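Local coordinates for envelope polyprotein (Puumala orthohantavirus, PDB 5FXU) that probably forms, with its partner glycoprotein, the spikes of the hantavirus envelope, and as the ectodomain of Gn is part of the antigenic viral surface, at residues Ile99-Asp113 against Gln122-Cys134. Sequence-based numbering, arbitrary orientation.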
# COMPACT_ATOMS: atom_id res chain seq x y z
N ILE A 99 -12.21 -0.37 4.74
CA ILE A 99 -12.31 -0.55 3.30
C ILE A 99 -13.38 -1.61 2.97
O ILE A 99 -14.18 -1.43 2.05
CB ILE A 99 -10.95 -0.91 2.66
CG1 ILE A 99 -10.03 0.31 2.71
CG2 ILE A 99 -11.12 -1.35 1.21
CD1 ILE A 99 -8.58 0.02 2.45
N GLU A 100 -13.38 -2.71 3.72
CA GLU A 100 -14.29 -3.84 3.44
C GLU A 100 -15.75 -3.44 3.46
O GLU A 100 -16.53 -3.98 2.69
CB GLU A 100 -14.07 -5.00 4.41
CG GLU A 100 -12.67 -5.63 4.33
CD GLU A 100 -11.71 -5.10 5.39
OE1 GLU A 100 -11.43 -3.86 5.40
OE2 GLU A 100 -11.23 -5.92 6.20
N THR A 101 -16.10 -2.47 4.30
CA THR A 101 -17.50 -2.03 4.43
C THR A 101 -17.77 -0.63 3.90
O THR A 101 -18.86 -0.09 4.11
CB THR A 101 -17.98 -2.10 5.90
OG1 THR A 101 -17.23 -1.17 6.70
CG2 THR A 101 -17.78 -3.49 6.44
N ALA A 102 -16.82 -0.07 3.16
CA ALA A 102 -16.97 1.30 2.64
C ALA A 102 -18.14 1.46 1.65
O ALA A 102 -18.73 2.54 1.57
CB ALA A 102 -15.67 1.78 2.01
N ALA A 103 -18.44 0.42 0.88
CA ALA A 103 -19.56 0.47 -0.06
C ALA A 103 -20.89 0.61 0.68
O ALA A 103 -21.76 1.30 0.22
CB ALA A 103 -19.58 -0.76 -0.95
N ARG A 104 -20.98 0.01 1.86
CA ARG A 104 -22.17 0.04 2.70
C ARG A 104 -22.24 1.30 3.56
O ARG A 104 -23.31 1.88 3.71
CB ARG A 104 -22.22 -1.23 3.58
CG ARG A 104 -23.62 -1.61 4.02
CD ARG A 104 -23.72 -2.95 4.77
NE ARG A 104 -23.38 -2.80 6.19
CZ ARG A 104 -22.23 -3.17 6.78
NH1 ARG A 104 -21.25 -3.77 6.11
NH2 ARG A 104 -22.07 -2.96 8.10
N THR A 105 -21.12 1.69 4.14
CA THR A 105 -21.06 2.90 4.96
C THR A 105 -21.01 4.19 4.16
O THR A 105 -21.23 5.26 4.72
CB THR A 105 -19.81 2.92 5.88
OG1 THR A 105 -18.61 3.03 5.09
CG2 THR A 105 -19.76 1.69 6.78
N ARG A 106 -20.70 4.09 2.87
CA ARG A 106 -20.55 5.25 2.01
C ARG A 106 -19.42 6.17 2.43
O ARG A 106 -19.47 7.38 2.22
CB ARG A 106 -21.89 5.99 1.90
CG ARG A 106 -23.04 5.10 1.44
CD ARG A 106 -22.77 4.56 0.03
NE ARG A 106 -23.76 3.63 -0.52
CZ ARG A 106 -25.07 3.85 -0.65
NH1 ARG A 106 -25.67 4.98 -0.25
NH2 ARG A 106 -25.82 2.89 -1.18
N LYS A 107 -18.38 5.58 3.01
CA LYS A 107 -17.20 6.33 3.42
C LYS A 107 -16.13 6.31 2.34
O LYS A 107 -15.98 5.32 1.62
CB LYS A 107 -16.65 5.76 4.72
CG LYS A 107 -17.61 5.99 5.88
CD LYS A 107 -17.69 7.48 6.22
CE LYS A 107 -18.25 7.73 7.60
NZ LYS A 107 -17.84 9.08 8.09
N THR A 108 -15.43 7.42 2.24
CA THR A 108 -14.34 7.59 1.30
C THR A 108 -13.04 7.59 2.11
O THR A 108 -12.97 8.21 3.17
CB THR A 108 -14.53 8.91 0.53
OG1 THR A 108 -15.66 8.77 -0.34
CG2 THR A 108 -13.30 9.27 -0.32
N ILE A 109 -12.05 6.86 1.63
CA ILE A 109 -10.72 6.80 2.26
C ILE A 109 -9.78 7.58 1.38
O ILE A 109 -9.69 7.32 0.18
CB ILE A 109 -10.19 5.35 2.40
CG1 ILE A 109 -11.04 4.55 3.38
CG2 ILE A 109 -8.76 5.34 2.93
CD1 ILE A 109 -12.27 3.91 2.75
N ALA A 110 -9.12 8.56 1.98
CA ALA A 110 -8.09 9.34 1.30
C ALA A 110 -6.90 9.42 2.25
O ALA A 110 -7.05 9.88 3.37
CB ALA A 110 -8.59 10.72 0.95
N CYS A 111 -5.75 8.95 1.79
CA CYS A 111 -4.55 8.84 2.60
C CYS A 111 -3.33 8.81 1.66
O CYS A 111 -3.50 8.79 0.44
CB CYS A 111 -4.60 7.57 3.44
SG CYS A 111 -4.71 6.02 2.49
N PHE A 112 -2.12 8.91 2.20
CA PHE A 112 -0.91 8.87 1.35
C PHE A 112 0.13 7.94 1.92
O PHE A 112 0.10 7.62 3.09
CB PHE A 112 -0.36 10.28 1.07
CG PHE A 112 -0.05 11.04 2.31
CD1 PHE A 112 -1.03 11.76 2.99
CD2 PHE A 112 1.24 11.03 2.81
CE1 PHE A 112 -0.72 12.45 4.15
CE2 PHE A 112 1.56 11.71 3.97
CZ PHE A 112 0.58 12.42 4.64
N ASP A 113 0.99 7.42 1.05
CA ASP A 113 2.21 6.73 1.45
C ASP A 113 3.39 7.63 1.04
O ASP A 113 3.20 8.58 0.28
CB ASP A 113 2.29 5.32 0.80
CG ASP A 113 3.21 4.33 1.58
OD1 ASP A 113 3.98 4.83 2.46
OD2 ASP A 113 3.18 3.07 1.32
N GLN A 122 8.37 11.86 -1.89
CA GLN A 122 7.25 11.94 -2.82
C GLN A 122 6.05 11.25 -2.18
O GLN A 122 6.03 10.03 -2.06
CB GLN A 122 7.64 11.29 -4.14
CG GLN A 122 8.75 12.05 -4.85
CD GLN A 122 9.00 11.55 -6.26
OE1 GLN A 122 10.08 11.06 -6.56
NE2 GLN A 122 8.02 11.69 -7.14
N PRO A 123 5.04 12.02 -1.76
CA PRO A 123 3.81 11.37 -1.33
C PRO A 123 3.04 10.76 -2.51
O PRO A 123 3.04 11.32 -3.60
CB PRO A 123 2.97 12.51 -0.72
CG PRO A 123 3.87 13.70 -0.65
CD PRO A 123 4.90 13.48 -1.72
N THR A 124 2.44 9.59 -2.28
CA THR A 124 1.56 8.98 -3.24
C THR A 124 0.21 9.03 -2.55
O THR A 124 0.03 8.48 -1.46
CB THR A 124 1.95 7.52 -3.58
OG1 THR A 124 3.16 7.49 -4.36
CG2 THR A 124 0.88 6.85 -4.42
N VAL A 125 -0.74 9.72 -3.17
CA VAL A 125 -2.08 9.88 -2.61
C VAL A 125 -2.99 8.79 -3.17
O VAL A 125 -3.05 8.62 -4.37
CB VAL A 125 -2.65 11.26 -2.93
CG1 VAL A 125 -4.09 11.37 -2.50
CG2 VAL A 125 -1.81 12.32 -2.23
N PHE A 126 -3.70 8.11 -2.29
CA PHE A 126 -4.66 7.08 -2.66
C PHE A 126 -6.05 7.57 -2.30
O PHE A 126 -6.27 8.06 -1.18
CB PHE A 126 -4.39 5.79 -1.89
CG PHE A 126 -3.12 5.11 -2.29
CD1 PHE A 126 -1.89 5.43 -1.66
CD2 PHE A 126 -3.11 4.16 -3.31
CE1 PHE A 126 -0.70 4.81 -2.05
CE2 PHE A 126 -1.91 3.55 -3.70
CZ PHE A 126 -0.70 3.88 -3.07
N LEU A 127 -7.01 7.41 -3.22
CA LEU A 127 -8.42 7.73 -2.97
C LEU A 127 -9.25 6.54 -3.29
O LEU A 127 -9.19 6.02 -4.40
CB LEU A 127 -8.80 8.89 -3.85
CG LEU A 127 -10.24 9.38 -3.75
CD1 LEU A 127 -10.49 10.00 -2.40
CD2 LEU A 127 -10.48 10.41 -4.84
N ILE A 128 -10.01 6.08 -2.30
CA ILE A 128 -10.88 4.91 -2.43
C ILE A 128 -12.26 5.30 -1.95
O ILE A 128 -12.40 5.94 -0.92
CB ILE A 128 -10.41 3.79 -1.51
CG1 ILE A 128 -8.98 3.39 -1.86
CG2 ILE A 128 -11.31 2.56 -1.62
CD1 ILE A 128 -8.31 2.55 -0.80
N GLY A 129 -13.29 4.90 -2.68
CA GLY A 129 -14.62 5.23 -2.25
C GLY A 129 -15.75 4.58 -3.01
O GLY A 129 -15.54 3.81 -3.93
N PRO A 130 -16.98 4.89 -2.61
CA PRO A 130 -18.12 4.19 -3.24
C PRO A 130 -18.32 4.59 -4.69
O PRO A 130 -18.03 5.74 -5.09
CB PRO A 130 -19.32 4.58 -2.37
CG PRO A 130 -18.78 5.43 -1.28
CD PRO A 130 -17.41 5.91 -1.64
N ILE A 131 -18.81 3.65 -5.47
CA ILE A 131 -19.05 3.89 -6.89
C ILE A 131 -20.09 5.00 -7.12
O ILE A 131 -20.04 5.65 -8.15
CB ILE A 131 -19.37 2.57 -7.62
CG1 ILE A 131 -18.13 1.66 -7.56
CG2 ILE A 131 -19.71 2.81 -9.09
CD1 ILE A 131 -18.33 0.21 -7.97
N GLN A 132 -20.97 5.27 -6.14
CA GLN A 132 -21.96 6.37 -6.19
C GLN A 132 -21.33 7.75 -6.38
O GLN A 132 -21.97 8.66 -6.90
CB GLN A 132 -22.84 6.42 -4.93
CG GLN A 132 -23.91 5.34 -4.82
CD GLN A 132 -23.36 3.94 -4.41
OE1 GLN A 132 -22.15 3.75 -4.11
NE2 GLN A 132 -24.25 2.95 -4.47
N THR A 133 -20.08 7.90 -5.94
CA THR A 133 -19.33 9.14 -6.14
C THR A 133 -19.27 9.56 -7.62
O THR A 133 -19.32 10.74 -7.92
CB THR A 133 -17.89 9.02 -5.61
OG1 THR A 133 -17.92 8.42 -4.33
CG2 THR A 133 -17.26 10.39 -5.45
N CYS A 134 -19.19 8.57 -8.51
CA CYS A 134 -19.28 8.77 -9.95
C CYS A 134 -20.58 9.43 -10.46
O CYS A 134 -20.59 10.05 -11.52
CB CYS A 134 -19.08 7.42 -10.66
SG CYS A 134 -17.36 6.82 -10.62
O HOH W 1 -15.44 8.46 -2.85
O HOH W 2 5.01 7.47 -2.26
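T108 meets the far strand with every atom of its side chain, and so illustrates how two short branches can serve different neighbours. Its CB stands 3.9 Å from I128 O. A chi1 of -70° puts OG1 beside the backbone N and leaves CG2 anti to it; CG2 passes 3.5 Å from that same oxygen and ends 3.6 Å from CD1 of L127, the two side chains crossing at a slant. The other branch, OG1, meets P130 CD at 3.6 Å. A water that donates to T133 OG1 also lies near T108 OG1, but so close that this side of the bridge is doubtful. T133 OG1 in turn donates to P130 O, which also accepts from T133 N, so two donors hold the type I beta turn from P130 to T133.

These contacts belong to an antiparallel beta hairpin of the Gn head, strands 107-116 and 120-130. Paired main-chain bonds recur at I109 with I128, C111 with F126 and D113 with T124; F126 N to C111 O is nearly straight, at 173°. On the face bearing A110, F112, V125 and L127, strands 139-144 and 147-155 pack against the hairpin. The other face carries C111, disulfide-bonded to C92, and F126, whose ring edge lies near D113 CB and which packs edge-to-face with F194. Here too the tip of I128 reaches back to the segment preceding the hairpin, CD1 touching I99 CD1 at 4.1 Å and crossing it nearly at right angles. Beyond T108, P130 CG rests 3.7 Å from R106 CA, while the Q132 amide covers one face of the R106 guanidinium, their planes 33° apart.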